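Local coordinates for periplasmic binding protein (Agrobacterium tumefaciens str. B6, PDB 5L9G) that binds the opine mannopine in the periplasm as the solute-binding protein MotA and probably delivers it to an ABC transporter for import, at residues A[122-127]-A[240-245]; A[138-143]-A[222-227]. All blocks are in the same frame, centred on the assembly; numbering follows the deposited sequence.

Interaction 1: A[122-127]-A[240-245]; sequences STLIAW and FAYTFN
Ala241 O takes the N-H of Trp127 at 2.8 Å, and the CA-H of Ala126 also leans on this oxygen. The bond belongs to an antiparallel ladder between strands 115-128 and 240-256 of the binding protein's mixed sheet. Trp127 and Ala241 form a hydrogen-bonded pair, closed by Ala241 N to Trp127 O at 3.0 Å, whereas Ala126 faces Tyr242 as a non-hydrogen-bonded pair. The single methyl of Ala241 is small enough for the indole of Trp127 to lie close over the strand. It sits over one face of the indole in a CH-pi contact, CB 3.8 Å from the centroid of the six-membered ring. A chi1 of 76° sets CG of Trp127 between its own N and carbonyl carbon, which swings the indole back over Ala241 and Tyr242, while NE1 bonds to Gly133 O. Beside Ala126 and Tyr242, Leu124 CD2 touches Tyr242 CD2 at 3.6 Å, and the phenol hydroxyl is held by Gln231. The same methyl sits over the Phe244 ring, whose edge lies beside Ser122 OG, a hydroxyl hydrogen-bonded to Gln319. Toward Asn245 the strands part: the bond from Thr243 N to Ile125 O is long, 3.3 Å, and a water takes over, accepting from Ile125 N and donating to Thr243 O and Asn245 O. Here Thr243 OG1 receives the N-H of Asn245 at 3.0 Å, forming an ST turn.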
ATOM      1  N   SER A 122      -2.207  -6.005  -1.732  1.00 29.03           N
ATOM      2  CA  SER A 122      -3.558  -6.048  -1.164  1.00 29.21           C
ATOM      3  C   SER A 122      -3.539  -5.553   0.270  1.00 32.66           C
ATOM      4  O   SER A 122      -2.577  -5.818   1.005  1.00 31.52           O
ATOM      5  CB  SER A 122      -4.115  -7.471  -1.191  1.00 31.67           C
ATOM      6  OG  SER A 122      -4.250  -8.019  -2.493  1.00 34.83           O
ATOM      7  N   THR A 123      -4.592  -4.829   0.657  1.00 30.80           N
ATOM      8  CA  THR A 123      -4.860  -4.419   2.037  1.00 29.09           C
ATOM      9  C   THR A 123      -5.918  -5.443   2.445  1.00 31.94           C
ATOM     10  O   THR A 123      -7.040  -5.398   1.934  1.00 30.54           O
ATOM     11  CB  THR A 123      -5.354  -2.986   2.096  1.00 33.33           C
ATOM     12  OG1 THR A 123      -4.326  -2.130   1.590  1.00 30.41           O
ATOM     13  CG2 THR A 123      -5.712  -2.572   3.499  1.00 33.18           C
ATOM     14  N   LEU A 124      -5.530  -6.420   3.273  1.00 29.98           N
ATOM     15  CA  LEU A 124      -6.374  -7.574   3.552  1.00 28.11           C
ATOM     16  C   LEU A 124      -6.526  -7.904   5.035  1.00 31.37           C
ATOM     17  O   LEU A 124      -5.826  -7.339   5.867  1.00 29.77           O
ATOM     18  CB  LEU A 124      -5.824  -8.814   2.748  1.00 27.55           C
ATOM     19  CG  LEU A 124      -4.317  -9.162   2.910  1.00 30.44           C
ATOM     20  CD1 LEU A 124      -3.997  -9.693   4.326  1.00 31.07           C
ATOM     21  CD2 LEU A 124      -3.904 -10.234   1.900  1.00 31.27           C
ATOM     22  N   ILE A 125      -7.411  -8.875   5.339  1.00 28.06           N
ATOM     23  CA  ILE A 125      -7.714  -9.357   6.692  1.00 26.96           C
ATOM     24  C   ILE A 125      -6.833 -10.549   7.023  1.00 30.48           C
ATOM     25  O   ILE A 125      -6.864 -11.539   6.304  1.00 29.60           O
ATOM     26  CB  ILE A 125      -9.219  -9.790   6.775  1.00 30.60           C
ATOM     27  CG1 ILE A 125     -10.153  -8.615   6.478  1.00 31.80           C
ATOM     28  CG2 ILE A 125      -9.579 -10.461   8.143  1.00 31.23           C
ATOM     29  CD1 ILE A 125     -11.562  -9.073   5.961  1.00 34.40           C
ATOM     30  N   ALA A 126      -6.159 -10.499   8.165  1.00 26.07           N
ATOM     31  CA  ALA A 126      -5.372 -11.624   8.691  1.00 26.79           C
ATOM     32  C   ALA A 126      -5.847 -11.860  10.114  1.00 30.14           C
ATOM     33  O   ALA A 126      -6.214 -10.901  10.803  1.00 29.72           O
ATOM     34  CB  ALA A 126      -3.879 -11.288   8.704  1.00 27.12           C
ATOM     35  N   TRP A 127      -5.841 -13.119  10.559  1.00 28.40           N
ATOM     36  CA  TRP A 127      -6.269 -13.425  11.916  1.00 28.60           C
ATOM     37  C   TRP A 127      -5.351 -14.403  12.596  1.00 30.92           C
ATOM     38  O   TRP A 127      -4.648 -15.195  11.946  1.00 28.85           O
ATOM     39  CB  TRP A 127      -7.723 -13.906  11.958  1.00 28.37           C
ATOM     40  CG  TRP A 127      -7.910 -15.320  11.480  1.00 29.54           C
ATOM     41  CD1 TRP A 127      -7.809 -16.463  12.222  1.00 32.18           C
ATOM     42  CD2 TRP A 127      -8.168 -15.739  10.125  1.00 30.43           C
ATOM     43  NE1 TRP A 127      -8.020 -17.568  11.418  1.00 32.41           N
ATOM     44  CE2 TRP A 127      -8.265 -17.149  10.133  1.00 34.58           C
ATOM     45  CE3 TRP A 127      -8.385 -15.051   8.915  1.00 32.17           C
ATOM     46  CZ2 TRP A 127      -8.560 -17.890   8.972  1.00 35.61           C
ATOM     47  CZ3 TRP A 127      -8.683 -15.782   7.769  1.00 34.84           C
ATOM     48  CH2 TRP A 127      -8.756 -17.183   7.798  1.00 35.88           C
ATOM     49  N   PHE A 240      -0.694 -17.262  11.974  1.00 29.68           N
ATOM     50  CA  PHE A 240      -1.776 -16.484  11.408  1.00 28.18           C
ATOM     51  C   PHE A 240      -2.197 -17.037  10.076  1.00 32.59           C
ATOM     52  O   PHE A 240      -1.452 -17.777   9.419  1.00 32.07           O
ATOM     53  CB  PHE A 240      -1.356 -15.012  11.231  1.00 27.69           C
ATOM     54  CG  PHE A 240      -1.585 -14.140  12.446  1.00 27.98           C
ATOM     55  CD1 PHE A 240      -0.978 -14.439  13.669  1.00 28.56           C
ATOM     56  CD2 PHE A 240      -2.374 -12.996  12.361  1.00 28.97           C
ATOM     57  CE1 PHE A 240      -1.179 -13.621  14.790  1.00 30.76           C
ATOM     58  CE2 PHE A 240      -2.570 -12.176  13.486  1.00 31.76           C
ATOM     59  CZ  PHE A 240      -1.961 -12.488  14.690  1.00 30.13           C
ATOM     60  N   ALA A 241      -3.399 -16.667   9.675  1.00 29.17           N
ATOM     61  CA  ALA A 241      -3.949 -17.025   8.374  1.00 29.09           C
ATOM     62  C   ALA A 241      -4.525 -15.755   7.807  1.00 30.57           C
ATOM     63  O   ALA A 241      -4.703 -14.775   8.540  1.00 28.86           O
ATOM     64  CB  ALA A 241      -5.033 -18.082   8.507  1.00 30.19           C
ATOM     65  N   TYR A 242      -4.779 -15.743   6.503  1.00 28.26           N
ATOM     66  CA  TYR A 242      -5.361 -14.566   5.866  1.00 28.11           C
ATOM     67  C   TYR A 242      -6.168 -14.961   4.665  1.00 31.53           C
ATOM     68  O   TYR A 242      -6.101 -16.107   4.226  1.00 30.20           O
ATOM     69  CB  TYR A 242      -4.286 -13.516   5.518  1.00 28.67           C
ATOM     70  CG  TYR A 242      -3.306 -13.935   4.434  1.00 30.92           C
ATOM     71  CD1 TYR A 242      -2.139 -14.617   4.752  1.00 33.04           C
ATOM     72  CD2 TYR A 242      -3.506 -13.567   3.105  1.00 31.89           C
ATOM     73  CE1 TYR A 242      -1.184 -14.921   3.775  1.00 35.29           C
ATOM     74  CE2 TYR A 242      -2.561 -13.865   2.114  1.00 33.60           C
ATOM     75  CZ  TYR A 242      -1.396 -14.541   2.454  1.00 40.27           C
ATOM     76  OH  TYR A 242      -0.455 -14.848   1.481  1.00 36.16           O
ATOM     77  N   THR A 243      -6.941 -14.017   4.146  1.00 29.69           N
ATOM     78  CA  THR A 243      -7.773 -14.209   2.957  1.00 29.71           C
ATOM     79  C   THR A 243      -7.668 -12.960   2.079  1.00 32.59           C
ATOM     80  O   THR A 243      -7.412 -11.866   2.580  1.00 31.68           O
ATOM     81  CB  THR A 243      -9.253 -14.473   3.369  1.00 34.86           C
ATOM     82  OG1 THR A 243     -10.035 -14.604   2.200  1.00 36.43           O
ATOM     83  CG2 THR A 243      -9.859 -13.338   4.214  1.00 34.70           C
ATOM     84  N   PHE A 244      -7.932 -13.115   0.779  1.00 30.42           N
ATOM     85  CA  PHE A 244      -8.011 -11.963  -0.124  1.00 30.58           C
ATOM     86  C   PHE A 244      -9.479 -11.498  -0.219  1.00 33.55           C
ATOM     87  O   PHE A 244      -9.749 -10.499  -0.898  1.00 33.00           O
ATOM     88  CB  PHE A 244      -7.487 -12.316  -1.531  1.00 32.91           C
ATOM     89  CG  PHE A 244      -5.975 -12.382  -1.606  1.00 33.18           C
ATOM     90  CD1 PHE A 244      -5.222 -11.233  -1.827  1.00 35.33           C
ATOM     91  CD2 PHE A 244      -5.308 -13.595  -1.478  1.00 33.16           C
ATOM     92  CE1 PHE A 244      -3.817 -11.296  -1.903  1.00 34.10           C
ATOM     93  CE2 PHE A 244      -3.912 -13.656  -1.547  1.00 34.54           C
ATOM     94  CZ  PHE A 244      -3.174 -12.510  -1.758  1.00 32.32           C
ATOM     95  N   ASN A 245     -10.437 -12.234   0.429  1.00 31.55           N
ATOM     96  CA  ASN A 245     -11.854 -11.831   0.379  1.00 32.07           C
ATOM     97  C   ASN A 245     -12.025 -10.438   0.993  1.00 32.65           C
ATOM     98  O   ASN A 245     -11.529 -10.203   2.100  1.00 31.07           O
ATOM     99  CB  ASN A 245     -12.752 -12.830   1.117  1.00 34.73           C
ATOM    100  CG  ASN A 245     -14.212 -12.568   0.843  1.00 53.69           C
ATOM    101  OD1 ASN A 245     -14.664 -12.600  -0.312  1.00 50.74           O
ATOM    102  ND2 ASN A 245     -14.951 -12.174   1.874  1.00 47.53           N
TER
HETATM  103  O   HOH W   1      -8.970  -9.555   3.022  1.00 29.58           O

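Interaction 2: A[138-143]-A[222-227]; sequences KSMADF and MIITWG. With MO0 (mannopine), chain C.
Phe143 is sandwiched between two side chains of strand 222-226, packing the first turn of helix 140-144 against the sheet. Over one face of its ring lies Ile224, CG1 3.7 Å from the centroid in a CH-pi contact; over the opposite face comes the sulfur of Met222, 4.0 Å from the centroid and 28° off the normal, a Met-aromatic contact. The ring edge meets Ile223 N. With CG anti to the backbone N (chi1 -170°), Phe143 sends its flat ring between the isoleucine and methionine chains, and the flexible thioether of Met222, bent at chi3, can follow its surface. Met140 and Ile224 meet tip to tip, SD to CD1 at 3.8 Å. The outer side is polar and makes little contact with the strand: Ser139 is the N-cap, its OG accepting from Asp142 N at 3.1 Å, while Asp142 OD2 takes Lys138 N through its anti lone pair at 2.9 Å, and the lysine chain is exposed. At the far end of the strand Trp226 lays its ring against mannopine, CE3 3.2 Å from the ligand's C. Strand 222-226 runs between strands 115-128 and 153-156, with helix 208-216 against Ile223 and Thr225, and helix 162-169 against Ile224 and Met140.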
ATOM      1  N   LYS A 138     -13.633 -13.984   7.758  1.00 37.95           N
ATOM      2  CA  LYS A 138     -13.318 -14.162   6.337  1.00 38.47           C
ATOM      3  C   LYS A 138     -13.916 -13.068   5.433  1.00 40.07           C
ATOM      4  O   LYS A 138     -13.983 -13.251   4.218  1.00 38.96           O
ATOM      5  CB  LYS A 138     -13.731 -15.574   5.891  1.00 43.53           C
ATOM      6  CG  LYS A 138     -12.880 -16.678   6.546  1.00 61.06           C
ATOM      7  CD  LYS A 138     -13.427 -18.063   6.296  1.00 74.43           C
ATOM      8  CE  LYS A 138     -12.632 -19.131   7.014  1.00 87.14           C
ATOM      9  NZ  LYS A 138     -11.358 -19.453   6.320  1.00 99.64           N
ATOM     10  N   SER A 139     -14.369 -11.949   6.033  1.00 35.03           N
ATOM     11  CA  SER A 139     -15.021 -10.818   5.349  1.00 33.60           C
ATOM     12  C   SER A 139     -14.933  -9.599   6.250  1.00 35.28           C
ATOM     13  O   SER A 139     -14.648  -9.742   7.445  1.00 33.46           O
ATOM     14  CB  SER A 139     -16.504 -11.133   5.091  1.00 35.17           C
ATOM     15  OG  SER A 139     -17.296 -11.006   6.269  1.00 34.99           O
ATOM     16  N   MET A 140     -15.192  -8.388   5.700  1.00 32.73           N
ATOM     17  CA  MET A 140     -15.174  -7.177   6.536  1.00 33.89           C
ATOM     18  C   MET A 140     -16.322  -7.175   7.545  1.00 36.44           C
ATOM     19  O   MET A 140     -16.138  -6.682   8.659  1.00 35.33           O
ATOM     20  CB  MET A 140     -15.241  -5.904   5.698  1.00 36.23           C
ATOM     21  CG  MET A 140     -13.941  -5.527   5.101  1.00 38.52           C
ATOM     22  SD  MET A 140     -12.564  -5.450   6.286  1.00 39.32           S
ATOM     23  CE  MET A 140     -11.251  -5.382   5.120  1.00 35.78           C
ATOM     24  N   ALA A 141     -17.488  -7.738   7.174  1.00 35.52           N
ATOM     25  CA  ALA A 141     -18.615  -7.857   8.111  1.00 36.81           C
ATOM     26  C   ALA A 141     -18.113  -8.649   9.343  1.00 39.82           C
ATOM     27  O   ALA A 141     -18.294  -8.192  10.471  1.00 39.22           O
ATOM     28  CB  ALA A 141     -19.801  -8.570   7.447  1.00 38.30           C
ATOM     29  N   ASP A 142     -17.385  -9.761   9.114  1.00 35.07           N
ATOM     30  CA  ASP A 142     -16.812 -10.603  10.180  1.00 34.71           C
ATOM     31  C   ASP A 142     -15.794  -9.824  11.002  1.00 36.71           C
ATOM     32  O   ASP A 142     -15.812  -9.908  12.228  1.00 36.91           O
ATOM     33  CB  ASP A 142     -16.129 -11.853   9.597  1.00 35.16           C
ATOM     34  CG  ASP A 142     -17.014 -12.961   9.077  1.00 39.25           C
ATOM     35  OD1 ASP A 142     -18.236 -12.926   9.354  1.00 39.57           O
ATOM     36  OD2 ASP A 142     -16.465 -13.922   8.469  1.00 39.30           O
ATOM     37  N   PHE A 143     -14.896  -9.072  10.327  1.00 31.66           N
ATOM     38  CA  PHE A 143     -13.861  -8.290  11.010  1.00 31.48           C
ATOM     39  C   PHE A 143     -14.510  -7.313  12.009  1.00 37.11           C
ATOM     40  O   PHE A 143     -14.011  -7.151  13.124  1.00 36.01           O
ATOM     41  CB  PHE A 143     -13.031  -7.510   9.987  1.00 31.99           C
ATOM     42  CG  PHE A 143     -11.794  -6.883  10.588  1.00 32.77           C
ATOM     43  CD1 PHE A 143     -11.834  -5.598  11.131  1.00 34.86           C
ATOM     44  CD2 PHE A 143     -10.592  -7.579  10.618  1.00 32.76           C
ATOM     45  CE1 PHE A 143     -10.689  -5.021  11.700  1.00 36.78           C
ATOM     46  CE2 PHE A 143      -9.439  -6.993  11.163  1.00 34.22           C
ATOM     47  CZ  PHE A 143      -9.504  -5.736  11.727  1.00 34.90           C
ATOM     48  N   MET A 222      -6.799 -10.019  15.192  1.00 28.99           N
ATOM     49  CA  MET A 222      -7.059  -9.841  13.760  1.00 28.09           C
ATOM     50  C   MET A 222      -6.544  -8.472  13.374  1.00 31.41           C
ATOM     51  O   MET A 222      -6.446  -7.591  14.228  1.00 30.97           O
ATOM     52  CB  MET A 222      -8.538 -10.032  13.393  1.00 29.12           C
ATOM     53  CG  MET A 222      -9.471  -9.071  14.134  1.00 30.73           C
ATOM     54  SD  MET A 222     -11.185  -9.374  13.632  0.60 29.57           S
ATOM     55  CE  MET A 222     -11.629 -10.816  14.663  1.00 31.61           C
ATOM     56  N   ILE A 223      -6.203  -8.300  12.090  1.00 27.72           N
ATOM     57  CA  ILE A 223      -5.576  -7.056  11.619  1.00 27.62           C
ATOM     58  C   ILE A 223      -5.883  -6.860  10.153  1.00 31.06           C
ATOM     59  O   ILE A 223      -5.944  -7.830   9.390  1.00 29.68           O
ATOM     60  CB  ILE A 223      -4.015  -7.110  11.874  1.00 29.01           C
ATOM     61  CG1 ILE A 223      -3.274  -5.840  11.413  1.00 29.56           C
ATOM     62  CG2 ILE A 223      -3.341  -8.375  11.240  1.00 27.37           C
ATOM     63  CD1 ILE A 223      -1.803  -5.786  11.890  1.00 28.98           C
ATOM     64  N   ILE A 224      -6.064  -5.599   9.765  1.00 29.03           N
ATOM     65  CA  ILE A 224      -6.132  -5.241   8.358  1.00 29.65           C
ATOM     66  C   ILE A 224      -4.774  -4.624   8.051  1.00 31.26           C
ATOM     67  O   ILE A 224      -4.422  -3.568   8.599  1.00 30.74           O
ATOM     68  CB  ILE A 224      -7.288  -4.293   7.968  1.00 33.71           C
ATOM     69  CG1 ILE A 224      -8.665  -4.916   8.302  1.00 33.25           C
ATOM     70  CG2 ILE A 224      -7.176  -3.971   6.454  1.00 34.57           C
ATOM     71  CD1 ILE A 224      -9.822  -3.899   8.332  1.00 32.97           C
ATOM     72  N   THR A 225      -3.999  -5.296   7.198  1.00 28.38           N
ATOM     73  CA  THR A 225      -2.683  -4.778   6.787  1.00 27.96           C
ATOM     74  C   THR A 225      -2.337  -5.333   5.383  1.00 30.79           C
ATOM     75  O   THR A 225      -3.164  -5.977   4.731  1.00 31.40           O
ATOM     76  CB  THR A 225      -1.590  -4.992   7.890  1.00 29.63           C
ATOM     77  OG1 THR A 225      -0.403  -4.249   7.561  1.00 32.37           O
ATOM     78  CG2 THR A 225      -1.251  -6.475   8.108  1.00 28.50           C
ATOM     79  N   TRP A 226      -1.117  -5.063   4.938  1.00 29.50           N
ATOM     80  CA  TRP A 226      -0.648  -5.392   3.597  1.00 30.18           C
ATOM     81  C   TRP A 226      -0.175  -6.846   3.490  1.00 31.44           C
ATOM     82  O   TRP A 226       0.523  -7.342   4.371  1.00 29.22           O
ATOM     83  CB  TRP A 226       0.401  -4.342   3.166  1.00 29.01           C
ATOM     84  CG  TRP A 226      -0.157  -2.939   3.323  1.00 29.33           C
ATOM     85  CD1 TRP A 226      -1.330  -2.467   2.800  1.00 31.90           C
ATOM     86  CD2 TRP A 226       0.465  -1.828   3.988  1.00 30.26           C
ATOM     87  NE1 TRP A 226      -1.503  -1.137   3.136  1.00 32.54           N
ATOM     88  CE2 TRP A 226      -0.396  -0.708   3.834  1.00 33.63           C
ATOM     89  CE3 TRP A 226       1.663  -1.665   4.713  1.00 31.64           C
ATOM     90  CZ2 TRP A 226      -0.118   0.535   4.404  1.00 34.09           C
ATOM     91  CZ3 TRP A 226       1.988  -0.402   5.197  1.00 33.41           C
ATOM     92  CH2 TRP A 226       1.103   0.682   5.049  1.00 34.77           C
ATOM     93  N   GLY A 227      -0.610  -7.513   2.418  1.00 28.49           N
ATOM     94  CA  GLY A 227      -0.365  -8.935   2.165  1.00 29.45           C
ATOM     95  C   GLY A 227       1.078  -9.393   2.296  1.00 32.19           C
ATOM     96  O   GLY A 227       1.345 -10.478   2.817  1.00 29.15           O
TER
HETATM   97  OAB MO0 C 401       1.970   7.135  -0.087  1.00 37.00           O
HETATM   98  CAF MO0 C 401       2.667   7.079   1.127  1.00 37.76           C
HETATM   99  CAG MO0 C 401       2.472   5.770   1.870  1.00 35.67           C
HETATM  100  OAC MO0 C 401       1.356   5.851   2.687  1.00 36.39           O
HETATM  101  CAH MO0 C 401       2.502   4.541   0.994  1.00 36.53           C
HETATM  102  OAM MO0 C 401       3.656   4.479   0.242  1.00 36.67           O
HETATM  103  CAI MO0 C 401       2.251   3.216   1.713  1.00 33.31           C
HETATM  104  OAD MO0 C 401       3.239   2.967   2.666  1.00 35.73           O
HETATM  105  CAJ MO0 C 401       2.060   2.074   0.756  1.00 33.25           C
HETATM  106  OAE MO0 C 401       0.977   2.352  -0.085  1.00 37.76           O
HETATM  107  CAK MO0 C 401       1.918   0.697   1.421  1.00 29.10           C
HETATM  108  N   MO0 C 401       2.854  -0.239   0.785  1.00 29.28           N
HETATM  109  CA  MO0 C 401       2.627  -1.646   1.197  1.00 28.88           C
HETATM  110  C   MO0 C 401       3.668  -2.065   2.206  1.00 33.73           C
HETATM  111  O   MO0 C 401       4.455  -1.211   2.668  1.00 31.54           O
HETATM  112  CB  MO0 C 401       2.582  -2.607   0.033  1.00 31.10           C
HETATM  113  CG  MO0 C 401       3.955  -2.922  -0.523  1.00 32.04           C
HETATM  114  CD  MO0 C 401       3.924  -3.432  -1.921  1.00 33.36           C
HETATM  115  OE1 MO0 C 401       4.037  -4.815  -2.115  1.00 29.25           O
HETATM  116  NE2 MO0 C 401       3.817  -2.701  -2.919  1.00 35.97           N
HETATM  117  OXT MO0 C 401       3.720  -3.256   2.649  1.00 30.26           O

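Overall arrangement
Strands 115-128 and 222-226 are sheet neighbours, joined by Leu124 N to Thr225 O at 2.8 Å, and interactions 1 and 2 lie on the same side of the chain's centre. Interaction 1 is strand on strand, governed by backbone hydrogen bonds, and is partly buried, with a water where the pairing opens. Interaction 2 is helix on sheet, wholly buried at its touching residues, and works through sulfur, aliphatic and aromatic surfaces instead. The turn leading into helix 140-144 ties them again, Asn245 ND2 bonding to Lys138 O while Ile125 CD1 packs on Ser139. Nearer the ligand, Thr123 OG1 packs against CD1 of the pocket residue Trp226.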